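Local coordinates for protein bacterial regulatory proteins, TetR family (Nitrosomonas europaea, PDB 3NI7) that probably binds DNA as a TetR-family transcriptional regulator, pairing an N-terminal helix-turn-helix domain with a helical C-terminal domain, at residues A[17-25]-A[98-108]; A[56-67]-A[124-132]. All blocks are in the same frame, centred on the assembly; numbering follows the deposited sequence.

Contact 1 (A[17-25]-A[98-108]); sequences VELAAHTSW and QRKVTRQMIMS
The indole of Trp-25 lies across the side chain of Met-105, a selenomethionine, the two running at about a right angle. Met-105 CE sits over the six-membered ring of Trp-25, 3.8 Å from its centroid, in a CH-pi contact, while Met-105 SE stands farther off above the same ring, a Met-aromatic arrangement. Met-105 reaches this far because its chain is extended beyond CG; a long, unbranched, polarisable side chain suits a flat aromatic face. Trp-25 CG is anti to the backbone N (chi1 174°), which carries the ring alongside helix 99-108. Beside the indole, Gln-104 offers OE1 to Trp-25 N, a weak bond of 3.5 Å, and its NE2 lies against CB of Ser-24.

The axes of segments 17-22 and 99-108 pass 9.2 Å apart, crossing at 91°, where alanine and branched valine let the backbones come close: Ala-21 CA and Val-101 CA are 6.2 Å apart. Ala-20 CB touches Val-101 CG2 at 3.6 Å, and the other branch of that valine, CG1, faces CG2 of Val-17. At the N-cap position of helix 99-108, Gln-98 bends at chi2 so that its CG packs on Val-17 CG1 and its amide NE2 approaches the methyl of Ala-21.

This packing joins the last turn of helix 7-22, in the predicted DNA-binding domain, to helix 99-108. From helix 51-69, Ile-55 touches Trp-25 and Lys-51 makes a cation-pi contact with it; helix 149-164 packs against Arg-103 and Ile-106.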
loop_
_atom_site.group_PDB
_atom_site.type_symbol
_atom_site.label_atom_id
_atom_site.label_comp_id
_atom_site.label_asym_id
_atom_site.label_seq_id
_atom_site.Cartn_x
_atom_site.Cartn_y
_atom_site.Cartn_z
ATOM N N VAL A 17 -7.076 -23.354 6.265
ATOM C CA VAL A 17 -7.683 -22.331 5.457
ATOM C C VAL A 17 -9.213 -22.550 5.346
ATOM O O VAL A 17 -10.010 -21.628 5.599
ATOM C CB VAL A 17 -6.934 -22.262 4.153
ATOM C CG1 VAL A 17 -7.829 -22.496 2.993
ATOM C CG2 VAL A 17 -6.233 -20.967 4.096
ATOM N N GLU A 18 -9.611 -23.784 5.065
ATOM C CA GLU A 18 -11.013 -24.165 5.208
ATOM C C GLU A 18 -11.599 -23.786 6.569
ATOM O O GLU A 18 -12.583 -23.071 6.632
ATOM C CB GLU A 18 -11.174 -25.637 4.901
ATOM C CG GLU A 18 -11.218 -25.823 3.402
ATOM C CD GLU A 18 -10.701 -27.147 2.892
ATOM O OE1 GLU A 18 -11.461 -28.169 2.997
ATOM O OE2 GLU A 18 -9.542 -27.136 2.370
ATOM N N LEU A 19 -10.964 -24.200 7.656
ATOM C CA LEU A 19 -11.477 -23.852 8.986
ATOM C C LEU A 19 -11.770 -22.365 9.119
ATOM O O LEU A 19 -12.802 -21.961 9.646
ATOM C CB LEU A 19 -10.468 -24.188 10.091
ATOM C CG LEU A 19 -9.986 -25.594 10.482
ATOM C CD1 LEU A 19 -8.869 -25.547 11.521
ATOM C CD2 LEU A 19 -11.162 -26.447 10.972
ATOM N N ALA A 20 -10.832 -21.558 8.644
ATOM C CA ALA A 20 -10.964 -20.097 8.694
ATOM C C ALA A 20 -12.211 -19.640 7.948
ATOM O O ALA A 20 -12.994 -18.819 8.426
ATOM C CB ALA A 20 -9.738 -19.411 8.078
ATOM N N ALA A 21 -12.379 -20.198 6.769
ATOM C CA ALA A 21 -13.530 -19.879 5.979
ATOM C C ALA A 21 -14.794 -20.005 6.816
ATOM O O ALA A 21 -15.513 -19.041 7.011
ATOM C CB ALA A 21 -13.617 -20.792 4.781
ATOM N N HIS A 22 -15.043 -21.184 7.364
ATOM C CA HIS A 22 -16.318 -21.437 8.068
ATOM C C HIS A 22 -16.460 -20.564 9.293
ATOM O O HIS A 22 -17.568 -20.253 9.715
ATOM C CB HIS A 22 -16.451 -22.873 8.558
ATOM C CG HIS A 22 -16.320 -23.891 7.485
ATOM N ND1 HIS A 22 -17.138 -23.909 6.376
ATOM C CD2 HIS A 22 -15.473 -24.932 7.349
ATOM C CE1 HIS A 22 -16.792 -24.923 5.601
ATOM N NE2 HIS A 22 -15.782 -25.557 6.168
ATOM N N THR A 23 -15.341 -20.209 9.898
ATOM C CA THR A 23 -15.390 -19.408 11.110
ATOM C C THR A 23 -14.770 -18.043 10.948
ATOM O O THR A 23 -15.472 -17.111 10.635
ATOM C CB THR A 23 -14.754 -20.168 12.273
ATOM O OG1 THR A 23 -13.375 -20.420 11.985
ATOM C CG2 THR A 23 -15.449 -21.430 12.390
ATOM N N SER A 24 -13.483 -17.936 11.215
ATOM C CA SER A 24 -12.668 -16.828 10.789
ATOM C C SER A 24 -11.225 -17.307 10.943
ATOM O O SER A 24 -10.972 -18.424 11.376
ATOM C CB SER A 24 -12.882 -15.526 11.570
ATOM O OG SER A 24 -12.671 -15.706 12.944
ATOM N N TRP A 25 -10.287 -16.467 10.541
ATOM C CA TRP A 25 -8.875 -16.704 10.718
ATOM C C TRP A 25 -8.541 -16.595 12.206
ATOM O O TRP A 25 -8.018 -17.568 12.822
ATOM C CB TRP A 25 -8.075 -15.679 9.908
ATOM C CG TRP A 25 -6.651 -15.744 10.134
ATOM C CD1 TRP A 25 -5.869 -14.794 10.692
ATOM C CD2 TRP A 25 -5.809 -16.846 9.835
ATOM N NE1 TRP A 25 -4.573 -15.236 10.760
ATOM C CE2 TRP A 25 -4.517 -16.502 10.248
ATOM C CE3 TRP A 25 -6.025 -18.097 9.260
ATOM C CZ2 TRP A 25 -3.446 -17.363 10.109
ATOM C CZ3 TRP A 25 -4.960 -18.961 9.123
ATOM C CH2 TRP A 25 -3.693 -18.599 9.546
ATOM N N GLN A 98 -9.040 -18.752 -1.397
ATOM C CA GLN A 98 -9.725 -18.123 -0.246
ATOM C C GLN A 98 -9.407 -16.630 -0.056
ATOM O O GLN A 98 -8.614 -16.232 0.803
ATOM C CB GLN A 98 -9.242 -18.869 0.978
ATOM C CG GLN A 98 -9.723 -20.281 1.085
ATOM C CD GLN A 98 -11.214 -20.381 1.292
ATOM O OE1 GLN A 98 -11.975 -19.392 1.144
ATOM N NE2 GLN A 98 -11.648 -21.588 1.657
ATOM N N ARG A 99 -10.050 -15.808 -0.862
ATOM C CA ARG A 99 -9.906 -14.373 -0.770
ATOM C C ARG A 99 -10.195 -13.809 0.638
ATOM O O ARG A 99 -9.337 -13.132 1.204
ATOM C CB ARG A 99 -10.813 -13.733 -1.780
ATOM C CG ARG A 99 -10.428 -12.329 -2.162
ATOM C CD ARG A 99 -11.120 -11.918 -3.508
ATOM N NE ARG A 99 -12.473 -12.452 -3.526
ATOM C CZ ARG A 99 -13.453 -11.940 -2.799
ATOM N NH1 ARG A 99 -13.236 -10.843 -2.052
ATOM N NH2 ARG A 99 -14.656 -12.519 -2.815
ATOM N N LYS A 100 -11.380 -14.089 1.198
ATOM C CA LYS A 100 -11.757 -13.588 2.550
ATOM C C LYS A 100 -10.747 -14.024 3.669
ATOM O O LYS A 100 -10.474 -13.277 4.616
ATOM C CB LYS A 100 -13.195 -13.993 2.956
ATOM N N VAL A 101 -10.203 -15.228 3.587
ATOM C CA VAL A 101 -9.214 -15.648 4.585
ATOM C C VAL A 101 -7.943 -14.814 4.402
ATOM O O VAL A 101 -7.419 -14.200 5.351
ATOM C CB VAL A 101 -8.888 -17.129 4.417
ATOM C CG1 VAL A 101 -7.642 -17.506 5.168
ATOM C CG2 VAL A 101 -10.064 -17.945 4.843
ATOM N N THR A 102 -7.453 -14.800 3.168
ATOM C CA THR A 102 -6.286 -14.010 2.836
ATOM C C THR A 102 -6.459 -12.591 3.340
ATOM O O THR A 102 -5.589 -12.051 3.982
ATOM C CB THR A 102 -6.067 -13.935 1.339
ATOM O OG1 THR A 102 -5.766 -15.248 0.846
ATOM C CG2 THR A 102 -4.932 -13.011 1.031
ATOM N N ARG A 103 -7.593 -11.982 3.056
ATOM C CA ARG A 103 -7.831 -10.637 3.533
ATOM C C ARG A 103 -7.633 -10.600 5.029
ATOM O O ARG A 103 -6.904 -9.756 5.534
ATOM C CB ARG A 103 -9.239 -10.132 3.167
ATOM C CG ARG A 103 -9.510 -8.688 3.647
ATOM C CD ARG A 103 -10.769 -8.032 3.047
ATOM N NE ARG A 103 -11.990 -8.806 3.278
ATOM C CZ ARG A 103 -12.724 -9.406 2.332
ATOM N NH1 ARG A 103 -12.387 -9.365 1.042
ATOM N NH2 ARG A 103 -13.820 -10.068 2.680
ATOM N N GLN A 104 -8.275 -11.523 5.729
ATOM C CA GLN A 104 -8.227 -11.551 7.178
ATOM C C GLN A 104 -6.792 -11.691 7.670
ATOM O O GLN A 104 -6.370 -10.991 8.592
ATOM C CB GLN A 104 -9.115 -12.673 7.698
ATOM C CG GLN A 104 -10.605 -12.317 7.574
ATOM C CD GLN A 104 -11.552 -13.442 8.044
ATOM O OE1 GLN A 104 -11.316 -14.622 7.770
ATOM N NE2 GLN A 104 -12.616 -13.072 8.760
HETATM N N MSE A 105 -6.033 -12.562 7.019
HETATM C CA MSE A 105 -4.621 -12.731 7.345
HETATM C C MSE A 105 -3.823 -11.422 7.336
HETATM O O MSE A 105 -2.951 -11.206 8.208
HETATM C CB MSE A 105 -3.948 -13.679 6.350
HETATM C CG MSE A 105 -4.314 -15.143 6.523
HETATM SE SE MSE A 105 -3.601 -16.310 5.091
HETATM C CE MSE A 105 -3.868 -18.026 6.011
ATOM N N ILE A 106 -4.131 -10.569 6.351
ATOM C CA ILE A 106 -3.420 -9.328 6.144
ATOM C C ILE A 106 -3.938 -8.272 7.119
ATOM O O ILE A 106 -3.146 -7.641 7.815
ATOM C CB ILE A 106 -3.525 -8.837 4.688
ATOM C CG1 ILE A 106 -2.788 -9.795 3.746
ATOM C CG2 ILE A 106 -2.943 -7.465 4.541
ATOM C CD1 ILE A 106 -1.360 -10.103 4.166
HETATM N N MSE A 107 -5.254 -8.090 7.207
HETATM C CA MSE A 107 -5.807 -7.160 8.209
HETATM C C MSE A 107 -5.215 -7.487 9.560
HETATM O O MSE A 107 -4.924 -6.595 10.338
HETATM C CB MSE A 107 -7.347 -7.213 8.316
HETATM C CG MSE A 107 -8.129 -6.710 7.086
HETATM SE SE MSE A 107 -7.072 -5.277 6.128
HETATM C CE MSE A 107 -8.385 -4.512 4.792
ATOM N N SER A 108 -4.962 -8.770 9.747
ATOM C CA SER A 108 -4.510 -9.318 10.998
ATOM C C SER A 108 -3.255 -8.663 11.496
ATOM O O SER A 108 -3.182 -8.274 12.641
ATOM C CB SER A 108 -4.186 -10.773 10.768
ATOM O OG SER A 108 -3.750 -11.343 11.983
#

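Contact 2 (A[56-67]-A[124-132]); sequences DAWFDRADSRML and RVSRTVQWV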
loop_
_atom_site.group_PDB
_atom_site.type_symbol
_atom_site.label_atom_id
_atom_site.label_comp_id
_atom_site.label_asym_id
_atom_site.label_seq_id
_atom_site.Cartn_x
_atom_site.Cartn_y
_atom_site.Cartn_z
ATOM N N ASP A 56 2.817 -17.570 6.056
ATOM C CA ASP A 56 3.964 -17.813 5.196
ATOM C C ASP A 56 3.682 -18.876 4.144
ATOM O O ASP A 56 3.789 -18.568 2.937
ATOM C CB ASP A 56 5.196 -18.216 5.999
ATOM C CG ASP A 56 6.167 -17.091 6.125
ATOM O OD1 ASP A 56 5.997 -16.132 5.324
ATOM O OD2 ASP A 56 7.099 -17.153 6.992
ATOM N N ALA A 57 3.320 -20.096 4.596
ATOM C CA ALA A 57 3.059 -21.200 3.652
ATOM C C ALA A 57 1.980 -20.842 2.582
ATOM O O ALA A 57 2.073 -21.248 1.405
ATOM C CB ALA A 57 2.689 -22.391 4.355
ATOM N N TRP A 58 0.994 -20.050 2.988
ATOM C CA TRP A 58 -0.066 -19.661 2.084
ATOM C C TRP A 58 0.490 -18.776 0.943
ATOM O O TRP A 58 0.186 -18.966 -0.252
ATOM C CB TRP A 58 -1.140 -18.878 2.853
ATOM C CG TRP A 58 -2.368 -18.587 2.075
ATOM C CD1 TRP A 58 -2.892 -17.380 1.820
ATOM C CD2 TRP A 58 -3.235 -19.540 1.464
ATOM N NE1 TRP A 58 -4.053 -17.506 1.093
ATOM C CE2 TRP A 58 -4.267 -18.832 0.857
ATOM C CE3 TRP A 58 -3.238 -20.935 1.391
ATOM C CZ2 TRP A 58 -5.271 -19.445 0.176
ATOM C CZ3 TRP A 58 -4.232 -21.551 0.716
ATOM C CH2 TRP A 58 -5.238 -20.813 0.108
ATOM N N PHE A 59 1.276 -17.785 1.341
ATOM C CA PHE A 59 1.870 -16.883 0.383
ATOM C C PHE A 59 2.982 -17.572 -0.405
ATOM O O PHE A 59 3.213 -17.248 -1.539
ATOM C CB PHE A 59 2.339 -15.626 1.082
ATOM C CG PHE A 59 1.211 -14.724 1.455
ATOM C CD1 PHE A 59 0.585 -14.812 2.664
ATOM C CD2 PHE A 59 0.759 -13.797 0.588
ATOM C CE1 PHE A 59 -0.487 -13.963 2.998
ATOM C CE2 PHE A 59 -0.309 -12.968 0.922
ATOM C CZ PHE A 59 -0.921 -13.072 2.144
ATOM N N ASP A 60 3.629 -18.575 0.151
ATOM C CA ASP A 60 4.579 -19.327 -0.655
ATOM C C ASP A 60 3.874 -20.173 -1.667
ATOM O O ASP A 60 4.414 -20.469 -2.734
ATOM C CB ASP A 60 5.460 -20.181 0.210
ATOM C CG ASP A 60 6.627 -19.417 0.712
ATOM O OD1 ASP A 60 7.043 -18.448 -0.024
ATOM O OD2 ASP A 60 7.139 -19.753 1.807
ATOM N N ARG A 61 2.665 -20.588 -1.343
ATOM C CA ARG A 61 1.961 -21.419 -2.288
ATOM C C ARG A 61 1.680 -20.602 -3.557
ATOM O O ARG A 61 1.879 -21.090 -4.678
ATOM C CB ARG A 61 0.682 -21.997 -1.677
ATOM C CG ARG A 61 -0.005 -22.920 -2.627
ATOM C CD ARG A 61 -1.159 -23.544 -2.002
ATOM N NE ARG A 61 -0.722 -24.464 -1.001
ATOM C CZ ARG A 61 -1.533 -25.279 -0.353
ATOM N NH1 ARG A 61 -2.836 -25.258 -0.621
ATOM N NH2 ARG A 61 -1.026 -26.102 0.600
ATOM N N ALA A 62 1.229 -19.359 -3.380
ATOM C CA ALA A 62 1.035 -18.422 -4.516
ATOM C C ALA A 62 2.348 -18.233 -5.295
ATOM O O ALA A 62 2.446 -18.579 -6.476
ATOM C CB ALA A 62 0.550 -17.095 -4.005
ATOM N N ASP A 63 3.407 -17.897 -4.585
ATOM C CA ASP A 63 4.655 -17.609 -5.253
ATOM C C ASP A 63 5.043 -18.794 -6.131
ATOM O O ASP A 63 5.635 -18.599 -7.192
ATOM C CB ASP A 63 5.759 -17.324 -4.233
ATOM C CG ASP A 63 5.510 -16.053 -3.446
ATOM O OD1 ASP A 63 4.541 -15.333 -3.767
ATOM O OD2 ASP A 63 6.282 -15.774 -2.505
ATOM N N SER A 64 4.735 -20.017 -5.707
ATOM C CA SER A 64 5.164 -21.156 -6.502
ATOM C C SER A 64 4.267 -21.364 -7.727
ATOM O O SER A 64 4.727 -21.872 -8.744
ATOM C CB SER A 64 5.158 -22.411 -5.683
ATOM O OG SER A 64 3.890 -22.990 -5.911
ATOM N N ARG A 65 2.986 -21.005 -7.636
ATOM C CA ARG A 65 2.126 -21.007 -8.847
ATOM C C ARG A 65 2.719 -20.064 -9.870
ATOM O O ARG A 65 2.960 -20.409 -11.028
ATOM C CB ARG A 65 0.651 -20.658 -8.535
ATOM C CG ARG A 65 -0.196 -21.925 -8.088
ATOM C CD ARG A 65 -0.353 -22.978 -9.260
ATOM N NE ARG A 65 -0.891 -22.353 -10.514
ATOM C CZ ARG A 65 -0.200 -22.028 -11.627
ATOM N NH1 ARG A 65 -0.849 -21.461 -12.640
ATOM N NH2 ARG A 65 1.109 -22.264 -11.771
HETATM N N MSE A 66 3.037 -18.893 -9.378
HETATM C CA MSE A 66 3.716 -17.902 -10.166
HETATM C C MSE A 66 5.015 -18.431 -10.773
HETATM O O MSE A 66 5.363 -18.159 -11.888
HETATM C CB MSE A 66 4.014 -16.732 -9.269
HETATM C CG MSE A 66 4.267 -15.489 -9.983
HETATM SE SE MSE A 66 3.864 -13.962 -8.835
HETATM C CE MSE A 66 5.620 -13.779 -8.045
ATOM N N LEU A 67 5.751 -19.211 -10.009
ATOM C CA LEU A 67 7.017 -19.748 -10.509
ATOM C C LEU A 67 6.801 -20.764 -11.621
ATOM O O LEU A 67 7.542 -20.757 -12.593
ATOM C CB LEU A 67 7.801 -20.400 -9.376
ATOM C CG LEU A 67 9.130 -21.074 -9.734
ATOM C CD1 LEU A 67 10.049 -20.043 -10.333
ATOM C CD2 LEU A 67 9.798 -21.771 -8.541
ATOM N N ARG A 124 9.308 -9.499 1.867
ATOM C CA ARG A 124 8.642 -10.400 0.935
ATOM C C ARG A 124 8.196 -9.632 -0.282
ATOM O O ARG A 124 8.464 -10.009 -1.419
ATOM C CB ARG A 124 7.447 -11.083 1.583
ATOM C CG ARG A 124 7.084 -12.426 0.928
ATOM C CD ARG A 124 5.659 -12.931 1.292
ATOM N NE ARG A 124 5.714 -14.302 1.845
ATOM C CZ ARG A 124 5.920 -15.397 1.119
ATOM N NH1 ARG A 124 5.986 -16.562 1.700
ATOM N NH2 ARG A 124 6.069 -15.328 -0.189
ATOM N N VAL A 125 7.555 -8.512 -0.027
ATOM C CA VAL A 125 7.140 -7.634 -1.099
ATOM C C VAL A 125 8.291 -7.322 -2.055
ATOM O O VAL A 125 8.142 -7.480 -3.257
ATOM C CB VAL A 125 6.571 -6.331 -0.525
ATOM C CG1 VAL A 125 6.567 -5.239 -1.554
ATOM C CG2 VAL A 125 5.167 -6.557 0.013
ATOM N N SER A 126 9.434 -6.883 -1.530
ATOM C CA SER A 126 10.541 -6.475 -2.381
ATOM C C SER A 126 11.000 -7.623 -3.243
ATOM O O SER A 126 11.075 -7.494 -4.448
ATOM C CB SER A 126 11.717 -5.940 -1.582
ATOM O OG SER A 126 11.331 -4.790 -0.872
ATOM N N ARG A 127 11.272 -8.775 -2.648
ATOM C CA ARG A 127 11.750 -9.900 -3.464
ATOM C C ARG A 127 10.732 -10.196 -4.531
ATOM O O ARG A 127 11.077 -10.472 -5.675
ATOM C CB ARG A 127 11.971 -11.178 -2.668
ATOM C CG ARG A 127 12.737 -12.257 -3.549
ATOM C CD ARG A 127 12.852 -13.669 -2.878
ATOM N NE ARG A 127 13.796 -14.603 -3.539
ATOM C CZ ARG A 127 13.518 -15.369 -4.604
ATOM N NH1 ARG A 127 12.320 -15.316 -5.197
ATOM N NH2 ARG A 127 14.452 -16.190 -5.090
ATOM N N THR A 128 9.468 -10.172 -4.131
ATOM C CA THR A 128 8.383 -10.531 -5.058
ATOM C C THR A 128 8.357 -9.584 -6.246
ATOM O O THR A 128 8.400 -9.991 -7.412
ATOM C CB THR A 128 7.014 -10.494 -4.374
ATOM O OG1 THR A 128 7.066 -11.150 -3.085
ATOM C CG2 THR A 128 6.030 -11.178 -5.248
ATOM N N VAL A 129 8.362 -8.302 -5.922
ATOM C CA VAL A 129 8.383 -7.284 -6.920
ATOM C C VAL A 129 9.608 -7.412 -7.784
ATOM O O VAL A 129 9.534 -7.197 -9.000
ATOM C CB VAL A 129 8.306 -5.882 -6.267
ATOM C CG1 VAL A 129 8.886 -4.754 -7.191
ATOM C CG2 VAL A 129 6.838 -5.596 -5.870
ATOM N N GLN A 130 10.750 -7.709 -7.190
ATOM C CA GLN A 130 11.982 -7.691 -7.989
ATOM C C GLN A 130 12.086 -8.946 -8.809
ATOM O O GLN A 130 12.668 -8.956 -9.893
ATOM C CB GLN A 130 13.172 -7.529 -7.105
ATOM C CG GLN A 130 13.198 -6.155 -6.498
ATOM C CD GLN A 130 14.254 -6.010 -5.491
ATOM O OE1 GLN A 130 14.922 -6.985 -5.140
ATOM N NE2 GLN A 130 14.441 -4.787 -5.011
ATOM N N TRP A 131 11.445 -9.981 -8.285
ATOM C CA TRP A 131 11.380 -11.280 -8.900
ATOM C C TRP A 131 10.465 -11.208 -10.112
ATOM O O TRP A 131 10.760 -11.791 -11.149
ATOM C CB TRP A 131 10.819 -12.314 -7.894
ATOM C CG TRP A 131 10.792 -13.654 -8.478
ATOM C CD1 TRP A 131 11.767 -14.547 -8.421
ATOM C CD2 TRP A 131 9.777 -14.228 -9.302
ATOM N NE1 TRP A 131 11.448 -15.658 -9.137
ATOM C CE2 TRP A 131 10.219 -15.472 -9.699
ATOM C CE3 TRP A 131 8.541 -13.796 -9.752
ATOM C CZ2 TRP A 131 9.464 -16.316 -10.494
ATOM C CZ3 TRP A 131 7.791 -14.643 -10.544
ATOM C CH2 TRP A 131 8.263 -15.879 -10.909
ATOM N N VAL A 132 9.335 -10.541 -9.980
ATOM C CA VAL A 132 8.427 -10.497 -11.116
ATOM C C VAL A 132 9.093 -9.708 -12.272
ATOM O O VAL A 132 9.008 -10.082 -13.451
ATOM C CB VAL A 132 7.052 -9.825 -10.778
ATOM C CG1 VAL A 132 6.175 -9.902 -11.958
ATOM C CG2 VAL A 132 6.385 -10.494 -9.634
#
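Segments 56-67 and 124-132 run nearly parallel, 8° between their directions, with the axes of the two segments 12.2 Å apart, a gap bridged by long side chains. Arg-124 spans it from one end. With chi1 at -155° its chain sets out away from its own backbone N and, bending at chi3, delivers the guanidinium to helix 51-69, one face over Phe-59 CB, with Arg-124 CZ 3.6 Å from that Phe-59 atom. Asp-60 receives Arg-124 NH1 on OD1 at 2.8 Å, a salt bridge in which OD1 lies near the guanidinium plane but is met from above its own carboxylate plane. Asp-56 OD1 adds a long ion pair to NH1, and Asp-63 joins the network through NH2, though the modelled spacing there is doubtful. With its several N-H groups, arginine suits this row of acids, a knob set among them and Phe-59.

In this all-helical TetR-like fold the pair ties helix 51-69 to helix 115-135, whose Ser-126 hydrogen-bonds Thr-151 of the second subunit. Farther along, the interface turns apolar. Met-66, a selenomethionine bent at chi3, brings CE to 3.4 Å from Trp-131 CE3 and to 3.7 Å from Val-132 CG2, while Leu-67 CD1 meets the indole edge at CZ2.

Helix 51-69 connects the two contacts, whose centres lie 19 Å apart. Trp-58, in segment 56-67 but with its ring leading away from 124-132, extends to contact 1: Trp-58 NE1 makes a probable hydrogen bond with Thr-102 OG1 at 2.8 Å, and Trp-58 CD1 lies 3.5 Å from Met-105 SE. Next to it, Phe-59 CZ packs on Ile-106 CD1 at 3.6 Å, so the residue backing the Arg-124 guanidinium also reaches helix 99-108. That helix is followed in the chain by helix 115-135, and the segments of the two contacts alternate in sequence. Together they link the end of helix 7-22 in the predicted DNA-binding domain to the helices at the subunit interface.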